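Local atomic coordinates of trans-2-enoyl-CoA reductase (Treponema denticola ATCC 35405, PDB entry 4GGO), a protein that catalyses the NADH-dependent reduction of the carbon-carbon double bond of crotonyl-CoA to give butyryl-CoA, a step of type II fatty acid synthesis. Residues A47-N52 against F72-A77; D142-S147 against E225-L230; E208-W213 against A258-L263. One frame throughout, in Å; residues are numbered along the deposited sequence.

Contact 1 (A47-N52 against F72-A77); sequences AKAPKN and FGYGAA
Pro50 lies over the ring of Tyr74 where the first beta-alpha-beta crossover of the Rossmann fold comes round: helix 61-74 gives way here and the chain enters strand 77-82, next to the start of strand 52-56. From CB outward, Tyr74 first meets the proline ring, with Tyr74 CB 3.7 Å from Pro50 CG. CG of the tyrosine sits against Pro50 CD, which lies over one ring face, 3.9 Å from the centroid and 28° off the normal, a CH-pi contact. CD1 is shared between Pro50 CD and the methyl of Ala49, whereas CD2 is more distant from the proline. CE1 just reaches Pro50 CD, and Lys48 O stands 4.4 Å from Tyr74 CE1, where the walk ends. The two side chains, Pro50 and Tyr74, cross at about a right angle. Helix 311-323 adds Tyr319 against Pro50 and Ala320 against Tyr74.

Beyond the helix, Gly75 turns the chain with positive phi. Ala77 N then donates to Lys51 O at 2.8 Å, and Asn52 pairs with Ala77 as parallel strands. A water lies between Pro50 O and Tyr74 O, though its approach to Pro50 O is doubtfully short. The side-chain OD1 of Asn52 rests 3.6 Å from Ala77 CB.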
# COMPACT_ATOMS: atom_id res chain seq x y z
N ALA A 47 13.54 0.98 22.52
CA ALA A 47 13.16 0.01 21.51
C ALA A 47 14.22 -0.07 20.42
O ALA A 47 14.98 0.87 20.20
CB ALA A 47 11.81 0.36 20.91
N LYS A 48 14.26 -1.21 19.72
CA LYS A 48 15.17 -1.37 18.59
C LYS A 48 14.71 -0.50 17.43
O LYS A 48 13.66 0.15 17.50
CB LYS A 48 15.25 -2.83 18.17
CG LYS A 48 15.76 -3.76 19.26
CD LYS A 48 16.02 -5.16 18.72
CE LYS A 48 16.63 -6.05 19.79
NZ LYS A 48 16.97 -7.40 19.26
N ALA A 49 15.50 -0.48 16.36
CA ALA A 49 15.19 0.36 15.21
C ALA A 49 15.72 -0.25 13.92
O ALA A 49 16.72 -0.97 13.94
CB ALA A 49 15.76 1.76 15.41
N PRO A 50 15.05 0.02 12.79
CA PRO A 50 15.55 -0.47 11.50
C PRO A 50 16.83 0.27 11.12
O PRO A 50 17.02 1.41 11.53
CB PRO A 50 14.42 -0.11 10.53
CG PRO A 50 13.72 1.04 11.17
CD PRO A 50 13.79 0.78 12.65
N LYS A 51 17.69 -0.38 10.35
CA LYS A 51 18.96 0.22 9.94
C LYS A 51 19.09 0.22 8.42
O LYS A 51 19.37 1.25 7.80
CB LYS A 51 20.14 -0.53 10.56
CG LYS A 51 21.50 0.11 10.31
CD LYS A 51 22.62 -0.65 11.01
CE LYS A 51 22.95 -1.96 10.29
NZ LYS A 51 23.99 -2.73 11.05
N ASN A 52 18.89 -0.95 7.82
CA ASN A 52 18.92 -1.10 6.37
C ASN A 52 17.61 -1.70 5.88
O ASN A 52 17.30 -2.85 6.17
CB ASN A 52 20.10 -1.98 5.95
CG ASN A 52 21.44 -1.32 6.21
OD1 ASN A 52 21.66 -0.16 5.85
ND2 ASN A 52 22.34 -2.05 6.85
N PHE A 72 12.72 8.67 7.70
CA PHE A 72 12.58 9.94 8.41
C PHE A 72 12.11 9.80 9.85
O PHE A 72 12.07 10.79 10.59
CB PHE A 72 11.67 10.89 7.62
CG PHE A 72 12.19 11.22 6.25
CD1 PHE A 72 13.19 12.16 6.09
CD2 PHE A 72 11.69 10.57 5.13
CE1 PHE A 72 13.68 12.46 4.83
CE2 PHE A 72 12.17 10.87 3.87
CZ PHE A 72 13.16 11.82 3.72
N GLY A 73 11.77 8.59 10.25
CA GLY A 73 11.39 8.32 11.62
C GLY A 73 12.50 7.65 12.39
O GLY A 73 12.70 7.91 13.58
N TYR A 74 13.25 6.79 11.71
CA TYR A 74 14.29 6.00 12.37
C TYR A 74 15.70 6.27 11.84
O TYR A 74 16.68 5.83 12.43
CB TYR A 74 13.95 4.51 12.29
CG TYR A 74 12.74 4.12 13.10
CD1 TYR A 74 12.86 3.77 14.44
CD2 TYR A 74 11.47 4.12 12.54
CE1 TYR A 74 11.76 3.42 15.19
CE2 TYR A 74 10.36 3.77 13.28
CZ TYR A 74 10.51 3.42 14.61
OH TYR A 74 9.40 3.07 15.36
N GLY A 75 15.79 7.00 10.73
CA GLY A 75 17.07 7.36 10.16
C GLY A 75 17.70 6.24 9.36
O GLY A 75 18.91 6.25 9.11
N ALA A 76 16.88 5.28 8.94
CA ALA A 76 17.38 4.10 8.25
C ALA A 76 17.80 4.38 6.81
O ALA A 76 17.29 5.30 6.16
CB ALA A 76 16.34 2.99 8.28
N ALA A 77 18.76 3.60 6.32
CA ALA A 77 19.12 3.61 4.91
C ALA A 77 18.10 2.77 4.17
O ALA A 77 17.76 1.66 4.60
CB ALA A 77 20.52 3.06 4.72
O HOH W 1 18.51 3.42 11.69

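Contact 2 (D142-S147 against E225-L230); sequences DLIVYS and EGCITL
Ile144 and Thr229 face each other across two central parallel strands of the Rossmann sheet, whose axes run 4.6 Å apart and almost parallel. Ile144 O is gripped twice: by the backbone N of Leu230 at 3.0 Å, nearly along the C=O axis, and by the hydroxyl of Thr229, whose OG1 donates to the same Ile144 O at 3.1 Å with a tilt of 33° from the carbonyl plane. Thr229 OG1 is anti to its backbone N (chi1 -176°), which turns it back onto the neighbouring strand. Ile144 N donates to Ile228 O and Tyr146 N to Leu230 O, two further hydrogen bonds. At the strand start the bond from Ile228 N to Asp142 O is different, since the donor stands 52° above the carbonyl plane.

On the face carrying Leu143 and Ile228, Leu143 CD1 packs 3.7 Å from Ile228 CG2. Cys227 SG closes the start of the pair, 3.5 Å from Asp142 C and 4.0 Å from Ile144 CG1.

Further out, helix 208-219 covers the Ile144 and Thr229 face with Ile214, and Trp210 NE1 donates to Thr229 OG1. Helix 311-323 covers the other face, with Tyr319 on Leu143 and Leu318 on Leu230. The Tyr146 hydroxyl is hydrogen-bonded to Asp209, while the side chain lies close to Leu148, which binds NAD(+).

Thr229 OG1 thus relays a chain of bonds, accepting from the indole and donating to Ile144 O, so the threonine hydroxyl is satisfied in both roles within a buried, otherwise largely apolar layer.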
# COMPACT_ATOMS: atom_id res chain seq x y z
N ASP A 142 17.76 -5.59 7.37
CA ASP A 142 17.15 -6.05 8.62
C ASP A 142 15.63 -5.86 8.61
O ASP A 142 14.93 -6.28 9.53
CB ASP A 142 17.78 -5.36 9.83
CG ASP A 142 17.74 -3.85 9.73
OD1 ASP A 142 16.73 -3.25 10.17
OD2 ASP A 142 18.72 -3.26 9.23
N LEU A 143 15.13 -5.21 7.56
CA LEU A 143 13.70 -5.06 7.35
C LEU A 143 13.37 -5.03 5.86
O LEU A 143 13.89 -4.20 5.12
CB LEU A 143 13.17 -3.79 8.03
CG LEU A 143 11.70 -3.46 7.74
CD1 LEU A 143 10.78 -4.55 8.27
CD2 LEU A 143 11.33 -2.11 8.32
N ILE A 144 12.50 -5.94 5.43
CA ILE A 144 12.11 -6.01 4.03
C ILE A 144 10.60 -5.88 3.88
O ILE A 144 9.85 -6.77 4.27
CB ILE A 144 12.57 -7.32 3.37
CG1 ILE A 144 14.09 -7.47 3.50
CG2 ILE A 144 12.15 -7.35 1.91
CD1 ILE A 144 14.63 -8.72 2.87
N VAL A 145 10.16 -4.76 3.32
CA VAL A 145 8.73 -4.50 3.16
C VAL A 145 8.26 -4.85 1.76
O VAL A 145 8.68 -4.23 0.78
CB VAL A 145 8.40 -3.03 3.47
CG1 VAL A 145 6.91 -2.78 3.31
CG2 VAL A 145 8.86 -2.67 4.88
N TYR A 146 7.39 -5.85 1.66
CA TYR A 146 6.83 -6.25 0.38
C TYR A 146 5.45 -5.64 0.19
O TYR A 146 4.46 -6.12 0.75
CB TYR A 146 6.75 -7.77 0.27
CG TYR A 146 6.43 -8.26 -1.13
CD1 TYR A 146 5.11 -8.42 -1.54
CD2 TYR A 146 7.44 -8.56 -2.03
CE1 TYR A 146 4.81 -8.86 -2.82
CE2 TYR A 146 7.15 -9.01 -3.31
CZ TYR A 146 5.83 -9.16 -3.69
OH TYR A 146 5.54 -9.60 -4.96
N SER A 147 5.37 -4.58 -0.62
CA SER A 147 4.11 -3.88 -0.84
C SER A 147 3.83 -3.69 -2.33
O SER A 147 3.34 -2.63 -2.74
CB SER A 147 4.12 -2.52 -0.13
OG SER A 147 2.91 -1.82 -0.36
N GLU A 225 20.75 -11.38 10.63
CA GLU A 225 20.12 -12.33 11.53
C GLU A 225 18.91 -11.70 12.20
O GLU A 225 19.01 -10.63 12.80
CB GLU A 225 21.13 -12.79 12.60
CG GLU A 225 20.60 -13.87 13.54
CD GLU A 225 20.67 -15.26 12.93
OE1 GLU A 225 21.29 -15.41 11.85
OE2 GLU A 225 20.11 -16.20 13.53
N GLY A 226 17.76 -12.36 12.09
CA GLY A 226 16.53 -11.87 12.68
C GLY A 226 15.83 -10.84 11.82
O GLY A 226 15.01 -10.06 12.31
N CYS A 227 16.15 -10.83 10.52
CA CYS A 227 15.56 -9.88 9.58
C CYS A 227 14.04 -10.00 9.53
O CYS A 227 13.50 -11.10 9.44
CB CYS A 227 16.15 -10.08 8.18
SG CYS A 227 15.53 -8.92 6.94
N ILE A 228 13.36 -8.86 9.60
CA ILE A 228 11.91 -8.83 9.51
C ILE A 228 11.48 -8.63 8.06
O ILE A 228 11.99 -7.74 7.37
CB ILE A 228 11.32 -7.68 10.35
CG1 ILE A 228 11.66 -7.87 11.83
CG2 ILE A 228 9.81 -7.59 10.14
CD1 ILE A 228 11.16 -6.74 12.71
N THR A 229 10.56 -9.46 7.58
CA THR A 229 9.97 -9.23 6.27
C THR A 229 8.44 -9.31 6.34
O THR A 229 7.88 -10.22 6.94
CB THR A 229 10.55 -10.16 5.18
OG1 THR A 229 9.99 -9.81 3.90
CG2 THR A 229 10.25 -11.62 5.48
N LEU A 230 7.78 -8.33 5.72
CA LEU A 230 6.33 -8.23 5.79
C LEU A 230 5.71 -8.13 4.40
O LEU A 230 6.29 -7.53 3.50
CB LEU A 230 5.91 -7.00 6.61
CG LEU A 230 6.55 -6.77 7.97
CD1 LEU A 230 5.99 -5.50 8.60
CD2 LEU A 230 6.31 -7.96 8.88
O HOH W 2 15.65 -7.53 12.54

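Contact 3 (E208-W213 against A258-L263); sequences EDWERW and ATAHRL
Trp210 presents its indole to Leu263 and its neighbours in residues 258-263 of helix 248-266. Leu263 CD1 sits over the centre of one face, 3.7 Å from the centroid of the six-membered ring of Trp210 and 14° off the normal, a CH-pi contact. The far end of the same ring touches Ala260, with Trp210 CH2 3.5 Å from Ala260 CB, and CE3 meets the methyl of Thr259.

Glu211, next in sequence, carries an extended chain across to Arg262. Its CB rests on Thr259 CG2 and its CG on Leu263 CD2, so the aliphatic part is packed before the charge is reached. There a salt bridge forms, in which Arg262 NH2 donates to Glu211 OE1 at 2.6 Å, on the syn side but tilted out of the carboxylate plane, while the bond from Arg262 NE to Glu211 OE2 at 2.8 Å is weak. The two charged planes are turned 49° from each other, and a bend at chi3 of Arg262 lays NE near OE2. A water also donates to Glu211 OE1 and to Thr259 OG1, the latter bonded as well to His255 O.

The helix axes come within 9.9 Å and run nearly parallel, crossing at -20°. Such neighbouring, near-parallel helices packed on the same face of a parallel sheet are characteristic of the Rossmann fold's alpha/beta/alpha layering.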
# COMPACT_ATOMS: atom_id res chain seq x y z
N GLU A 208 4.55 -15.71 -4.25
CA GLU A 208 5.64 -16.29 -5.04
C GLU A 208 6.84 -15.35 -5.19
O GLU A 208 7.97 -15.73 -4.90
CB GLU A 208 5.15 -16.74 -6.42
CG GLU A 208 4.31 -18.01 -6.40
CD GLU A 208 4.14 -18.62 -7.78
OE1 GLU A 208 4.50 -17.96 -8.78
OE2 GLU A 208 3.65 -19.77 -7.86
N ASP A 209 6.58 -14.13 -5.64
CA ASP A 209 7.65 -13.16 -5.86
C ASP A 209 8.32 -12.76 -4.55
O ASP A 209 9.53 -12.55 -4.49
CB ASP A 209 7.12 -11.91 -6.57
CG ASP A 209 8.22 -10.92 -6.88
OD1 ASP A 209 9.21 -11.31 -7.53
OD2 ASP A 209 8.10 -9.75 -6.47
N TRP A 210 7.51 -12.65 -3.49
CA TRP A 210 8.01 -12.33 -2.16
C TRP A 210 9.05 -13.35 -1.73
O TRP A 210 10.15 -12.99 -1.32
CB TRP A 210 6.84 -12.31 -1.17
CG TRP A 210 7.22 -11.99 0.24
CD1 TRP A 210 8.33 -11.32 0.67
CD2 TRP A 210 6.48 -12.33 1.42
NE1 TRP A 210 8.32 -11.22 2.04
CE2 TRP A 210 7.20 -11.84 2.52
CE3 TRP A 210 5.28 -13.01 1.65
CZ2 TRP A 210 6.76 -11.99 3.83
CZ3 TRP A 210 4.85 -13.17 2.95
CH2 TRP A 210 5.58 -12.66 4.03
N GLU A 211 8.69 -14.62 -1.83
CA GLU A 211 9.58 -15.71 -1.45
C GLU A 211 10.81 -15.74 -2.35
O GLU A 211 11.91 -16.06 -1.91
CB GLU A 211 8.84 -17.05 -1.51
CG GLU A 211 9.59 -18.21 -0.89
CD GLU A 211 8.77 -19.48 -0.84
OE1 GLU A 211 7.89 -19.65 -1.70
OE2 GLU A 211 9.00 -20.30 0.07
N ARG A 212 10.62 -15.38 -3.62
CA ARG A 212 11.72 -15.33 -4.57
C ARG A 212 12.71 -14.24 -4.19
O ARG A 212 13.92 -14.43 -4.27
CB ARG A 212 11.20 -15.11 -5.99
CG ARG A 212 12.22 -15.41 -7.08
CD ARG A 212 11.65 -15.12 -8.46
NE ARG A 212 12.58 -15.48 -9.53
CZ ARG A 212 12.51 -16.60 -10.24
NH1 ARG A 212 11.54 -17.48 -10.00
NH2 ARG A 212 13.39 -16.84 -11.20
N TRP A 213 12.18 -13.09 -3.76
CA TRP A 213 13.02 -11.99 -3.29
C TRP A 213 13.85 -12.43 -2.08
O TRP A 213 15.06 -12.18 -2.03
CB TRP A 213 12.17 -10.78 -2.91
CG TRP A 213 11.91 -9.83 -4.04
CD1 TRP A 213 10.80 -9.77 -4.83
CD2 TRP A 213 12.79 -8.79 -4.50
NE1 TRP A 213 10.93 -8.76 -5.76
CE2 TRP A 213 12.14 -8.15 -5.57
CE3 TRP A 213 14.06 -8.35 -4.11
CZ2 TRP A 213 12.72 -7.08 -6.26
CZ3 TRP A 213 14.63 -7.29 -4.80
CH2 TRP A 213 13.96 -6.67 -5.86
N ALA A 258 0.44 -18.75 3.65
CA ALA A 258 1.20 -20.00 3.60
C ALA A 258 2.66 -19.73 3.25
O ALA A 258 3.55 -20.47 3.66
CB ALA A 258 0.57 -20.95 2.60
N THR A 259 2.89 -18.67 2.49
CA THR A 259 4.24 -18.28 2.10
C THR A 259 5.04 -17.75 3.29
O THR A 259 6.18 -18.16 3.52
CB THR A 259 4.23 -17.24 0.96
OG1 THR A 259 3.67 -17.83 -0.22
CG2 THR A 259 5.64 -16.77 0.66
N ALA A 260 4.44 -16.83 4.04
CA ALA A 260 5.07 -16.27 5.24
C ALA A 260 5.38 -17.39 6.22
O ALA A 260 6.34 -17.33 6.98
CB ALA A 260 4.16 -15.25 5.89
N HIS A 261 4.53 -18.41 6.19
CA HIS A 261 4.66 -19.57 7.05
C HIS A 261 5.85 -20.42 6.62
O HIS A 261 6.67 -20.82 7.44
CB HIS A 261 3.37 -20.38 6.98
CG HIS A 261 3.29 -21.47 8.00
ND1 HIS A 261 3.05 -22.79 7.66
CD2 HIS A 261 3.41 -21.45 9.34
CE1 HIS A 261 3.03 -23.53 8.75
NE2 HIS A 261 3.23 -22.74 9.79
N ARG A 262 5.95 -20.68 5.32
CA ARG A 262 7.04 -21.47 4.77
C ARG A 262 8.38 -20.74 4.90
O ARG A 262 9.42 -21.36 5.13
CB ARG A 262 6.76 -21.83 3.31
CG ARG A 262 7.85 -22.66 2.65
CD ARG A 262 7.36 -23.34 1.37
NE ARG A 262 7.13 -22.39 0.28
CZ ARG A 262 5.93 -21.94 -0.08
NH1 ARG A 262 4.85 -22.33 0.57
NH2 ARG A 262 5.82 -21.08 -1.09
N LEU A 263 8.34 -19.42 4.76
CA LEU A 263 9.53 -18.58 4.93
C LEU A 263 10.16 -18.76 6.31
O LEU A 263 11.38 -18.86 6.43
CB LEU A 263 9.19 -17.11 4.69
CG LEU A 263 9.00 -16.64 3.25
CD1 LEU A 263 8.59 -15.18 3.21
CD2 LEU A 263 10.26 -16.87 2.44
O HOH W 3 5.27 -18.85 -2.44

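The contacts step across the Rossmann sheet: contact 1 joins the lead-in to strand 52-56 to the end of helix 61-74 and the first residue of strand 77-82, contact 2 pairs strands 141-146 and 227-233, and contact 3 the helices packed beside them. Contacts 1 and 2 meet at Asp142, whose OD2 and OD1 lie 2.7 Å from Asn52 N and 3.0 Å from Lys51 N. Contact 2 in turn bonds to contact 3, through Thr229 OG1 to Trp210 NE1 (2.9 Å) and Tyr146 OH to Asp209 OD2 (3.0 Å). Contacts 1 and 3 do not touch. The side chain of Leu148, an NAD(+)-binding residue, is about 3 Å from that of Tyr146 and about 7 Å from that of Trp210.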